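Local structure of CurF (Lyngbya majuscula, 5DP2) at residues Lys33-Ser36 / Thr37-Glu40; Ile118-Pro121 / Asp122-Leu125. The protein catalyses formation of the cyclopropane ring in curacin A biosynthesis as an unusual enoyl reductase, probably drawing hydride from NADPH. All coordinates share one frame; numbering follows the deposited sequence.

Interactions 1 and 2 are both tight local turns in the GroES-like half of the reductase, with centres 10 Å apart. They lie at the ends of neighbouring antiparallel strands of one sheet: residues 33-40 lead into strand 39-48, and residues 118-125 carry the chain from strand 116-119 to strand 124-126. The backbones meet where Val39 N lies 2.9 Å from Cys119 O, a probable hydrogen bond. Each turn is closed by a backbone bond and braced by a carboxylate accepting the N-H three residues earlier. In interaction 1 the partly exposed Glu38 is joined through waters to a lysine just beyond salt-bridge range; in interaction 2 the buried Asp123 has a salt bridge to Lys289, and a sulfur-leucine contact adds an apolar face.

Interaction 1 (Lys33-Ser36 / Thr37-Glu40); sequences KPKS and TEVE
A type I beta turn from Lys35 to Glu38 brings the chain round into strand 39-48, and the side chain of Glu38 folds back over it to meet the residue that opened the turn. The backbone closure is the bond from Glu38 N to Lys35 O, 3.0 Å long. In return, Lys35 N donates to Glu38 OE1 over 2.8 Å, nearly straight at 170°, reaching the oxygen from above the carboxylate plane. Each residue thus gives an N-H to the other, one to a carbonyl and one to a carboxylate. Glu38 carries CG beside its own backbone N (chi1 -64°) and runs extended beyond it, which lays its stem alongside the lysine side chain; both point the same way, with Lys35 CB 3.5 Å from Glu38 OE1. The ammonium does not close a salt bridge, since Lys35 NZ stays 4.4 Å from Glu38 OE1. Two waters link the groups instead. One donates to Glu38 OE1 and to Lys33 O while accepting weakly from Lys35 NZ; the other donates to Glu38 OE2 across 2.6 Å and accepts from Lys35 NZ. On the apolar side, Pro34 CB packs on Glu38 CB at 3.8 Å. Replacing Glu38 with an alanine would probably leave Lys35 N without its carboxylate acceptor and the two waters without the Glu38 oxygens that tie them to the turn. Around the turn, Ser36 and Glu38 form backbone bonds with Asp94 and Gly92, beyond the end of strand 83-91, while Pro34 rests on Ala90 of that strand. Glu38 touches Ile118 of strand 116-119, and Glu40, salt-bridged to Arg31, lies against both strands, so the turn sits where strand 39-48 enters the sheet between strands 83-91 and 116-119.

Interaction 2 (Ile118-Pro121 / Asp122-Leu125); sequences ICSP and DDLL
Pro121, Asp122 and Asp123 form the short 3-10 turn that carries the chain from strand 116-119 to strand 124-126, and Ser120 stands at its head. Asp123 closes the turn twice. Its backbone N donates to Ser120 O over 3.0 Å, and its side chain swings back so that OD2 accepts Ser120 N at 2.9 Å. This second bond is bent, 147°, and meets the oxygen on its anti side, somewhat out of the carboxylate plane. With CG beside the backbone N (chi1 -63°), the carboxylate of Asp123 lies back along the turn, bringing OD2 also to 3.2 Å from Ser120 CB. Asp122 N donates to Ser120 OG over 3.0 Å, an ST turn in the conformer described; the serine has a second conformer, so this bond is less certain. Pro121 has no N-H to give, but its carbonyl accepts: Leu124 N donates weakly to Pro121 O, and Trp98 NE1 also hydrogen-bonds to that oxygen. On the apolar flank Cys119 SG rests on Leu124 CD2, 3.7 Å away, joining the end of one strand to the start of the next. Leu124 continues this layer against Val39 and Val41 of strand 39-48 and Val104 and Leu106 of strand 103-107. The other oxygen of Asp123, OD1, forms a salt bridge with Lys289. One buried carboxylate is thus shared between a backbone N-H and a lysine, an arrangement likely to favour its negative charge and to fix its rotation.

Interaction 1 (Lys33-Ser36 / Thr37-Glu40)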
# COMPACT_ATOMS: atom_id res chain seq x y z
N LYS A 33 -15.50 -22.26 12.39
CA LYS A 33 -14.59 -22.38 13.53
C LYS A 33 -13.18 -22.67 13.01
O LYS A 33 -13.01 -23.39 12.03
CB LYS A 33 -15.04 -23.50 14.45
CG LYS A 33 -16.40 -23.23 15.05
CD LYS A 33 -16.75 -24.25 16.13
CE LYS A 33 -17.76 -23.69 17.13
NZ LYS A 33 -17.17 -22.64 18.02
N PRO A 34 -12.14 -22.16 13.70
CA PRO A 34 -10.79 -22.43 13.23
C PRO A 34 -10.42 -23.90 13.45
O PRO A 34 -10.70 -24.46 14.52
CB PRO A 34 -9.93 -21.49 14.08
CG PRO A 34 -10.74 -21.20 15.30
CD PRO A 34 -12.16 -21.20 14.82
N LYS A 35 -9.74 -24.48 12.47
CA LYS A 35 -9.10 -25.78 12.60
C LYS A 35 -7.89 -25.65 13.51
O LYS A 35 -7.54 -24.54 13.96
CB LYS A 35 -8.75 -26.35 11.22
CG LYS A 35 -9.98 -26.65 10.38
CD LYS A 35 -9.58 -27.08 9.00
CE LYS A 35 -10.80 -27.35 8.14
NZ LYS A 35 -11.62 -26.11 7.98
N SER A 36 -7.22 -26.79 13.79
CA SER A 36 -6.28 -26.83 14.90
C SER A 36 -5.11 -25.87 14.80
O SER A 36 -4.55 -25.50 15.83
CB SER A 36 -5.78 -28.25 15.12
OG SER A 36 -4.98 -28.69 14.06
N THR A 37 -4.72 -25.49 13.59
CA THR A 37 -3.60 -24.54 13.41
C THR A 37 -4.03 -23.21 12.79
O THR A 37 -3.19 -22.50 12.23
CB THR A 37 -2.38 -25.13 12.75
OG1 THR A 37 -2.76 -25.45 11.44
CG2 THR A 37 -1.85 -26.33 13.51
N GLU A 38 -5.30 -22.85 12.93
CA GLU A 38 -5.83 -21.60 12.41
C GLU A 38 -6.18 -20.63 13.54
O GLU A 38 -6.31 -21.03 14.69
CB GLU A 38 -7.08 -21.87 11.57
CG GLU A 38 -6.82 -22.68 10.32
CD GLU A 38 -8.07 -22.98 9.52
OE1 GLU A 38 -9.18 -23.10 10.08
OE2 GLU A 38 -7.92 -23.17 8.31
N VAL A 39 -6.36 -19.36 13.16
CA VAL A 39 -6.78 -18.29 14.05
C VAL A 39 -7.93 -17.53 13.39
O VAL A 39 -7.86 -17.24 12.19
CB VAL A 39 -5.61 -17.30 14.32
CG1 VAL A 39 -6.01 -16.19 15.26
CG2 VAL A 39 -4.39 -18.02 14.87
N GLU A 40 -8.96 -17.18 14.16
CA GLU A 40 -10.08 -16.36 13.66
C GLU A 40 -9.97 -14.94 14.23
O GLU A 40 -9.91 -14.76 15.46
CB GLU A 40 -11.43 -16.95 14.04
CG GLU A 40 -12.59 -16.23 13.36
CD GLU A 40 -13.95 -16.69 13.78
OE1 GLU A 40 -14.85 -16.71 12.91
OE2 GLU A 40 -14.11 -17.02 14.98
O HOH W 1 -11.79 -23.17 9.33
O HOH W 2 -9.91 -24.03 6.79

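Interaction 2 (Ile118-Pro121 / Asp122-Leu125)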
# COMPACT_ATOMS: atom_id res chain seq x y z
N ILE A 118 -10.30 -16.17 8.85
CA ILE A 118 -9.55 -17.30 9.42
C ILE A 118 -8.25 -17.42 8.65
O ILE A 118 -8.25 -17.56 7.44
CB ILE A 118 -10.40 -18.59 9.44
CG1 ILE A 118 -11.60 -18.37 10.38
CG2 ILE A 118 -9.58 -19.76 9.91
CD1 ILE A 118 -12.55 -19.55 10.52
N CYS A 119 -7.14 -17.40 9.36
CA CYS A 119 -5.84 -17.46 8.73
C CYS A 119 -4.86 -18.22 9.59
O CYS A 119 -5.20 -18.76 10.62
CB CYS A 119 -5.35 -16.06 8.41
SG CYS A 119 -5.11 -15.01 9.82
N SER A 120 -3.62 -18.27 9.14
CA SER A 120 -2.54 -18.90 9.88
C SER A 120 -1.96 -17.95 10.93
O SER A 120 -1.92 -16.73 10.70
CB SER A 120 -1.43 -19.29 8.91
OG SER A 120 -0.19 -19.40 9.55
N PRO A 121 -1.40 -18.48 12.01
CA PRO A 121 -0.71 -17.60 12.96
C PRO A 121 0.41 -16.78 12.34
O PRO A 121 0.67 -15.68 12.82
CB PRO A 121 -0.14 -18.56 14.03
CG PRO A 121 -0.74 -19.84 13.78
CD PRO A 121 -1.44 -19.88 12.48
N ASP A 122 1.09 -17.31 11.33
CA ASP A 122 2.20 -16.61 10.67
C ASP A 122 1.74 -15.48 9.74
O ASP A 122 2.57 -14.78 9.16
CB ASP A 122 3.07 -17.58 9.88
CG ASP A 122 3.80 -18.58 10.77
OD1 ASP A 122 3.97 -18.35 12.00
OD2 ASP A 122 4.22 -19.62 10.23
N ASP A 123 0.44 -15.30 9.61
CA ASP A 123 -0.12 -14.22 8.79
C ASP A 123 -0.51 -13.00 9.62
O ASP A 123 -1.15 -12.09 9.08
CB ASP A 123 -1.45 -14.68 8.11
CG ASP A 123 -1.31 -15.81 7.15
OD1 ASP A 123 -0.39 -15.71 6.37
OD2 ASP A 123 -2.16 -16.74 7.15
N LEU A 124 -0.21 -13.02 10.92
CA LEU A 124 -0.61 -11.96 11.83
C LEU A 124 0.62 -11.31 12.46
O LEU A 124 1.64 -11.98 12.71
CB LEU A 124 -1.48 -12.55 12.95
CG LEU A 124 -2.77 -13.21 12.46
CD1 LEU A 124 -3.51 -13.81 13.66
CD2 LEU A 124 -3.64 -12.23 11.70
N LEU A 125 0.50 -10.01 12.75
CA LEU A 125 1.53 -9.20 13.40
C LEU A 125 0.88 -8.49 14.58
O LEU A 125 -0.27 -8.10 14.52
CB LEU A 125 2.10 -8.17 12.42
CG LEU A 125 2.79 -8.76 11.17
CD1 LEU A 125 3.06 -7.64 10.17
CD2 LEU A 125 4.06 -9.52 11.53
O HOH W 3 3.42 -14.06 13.17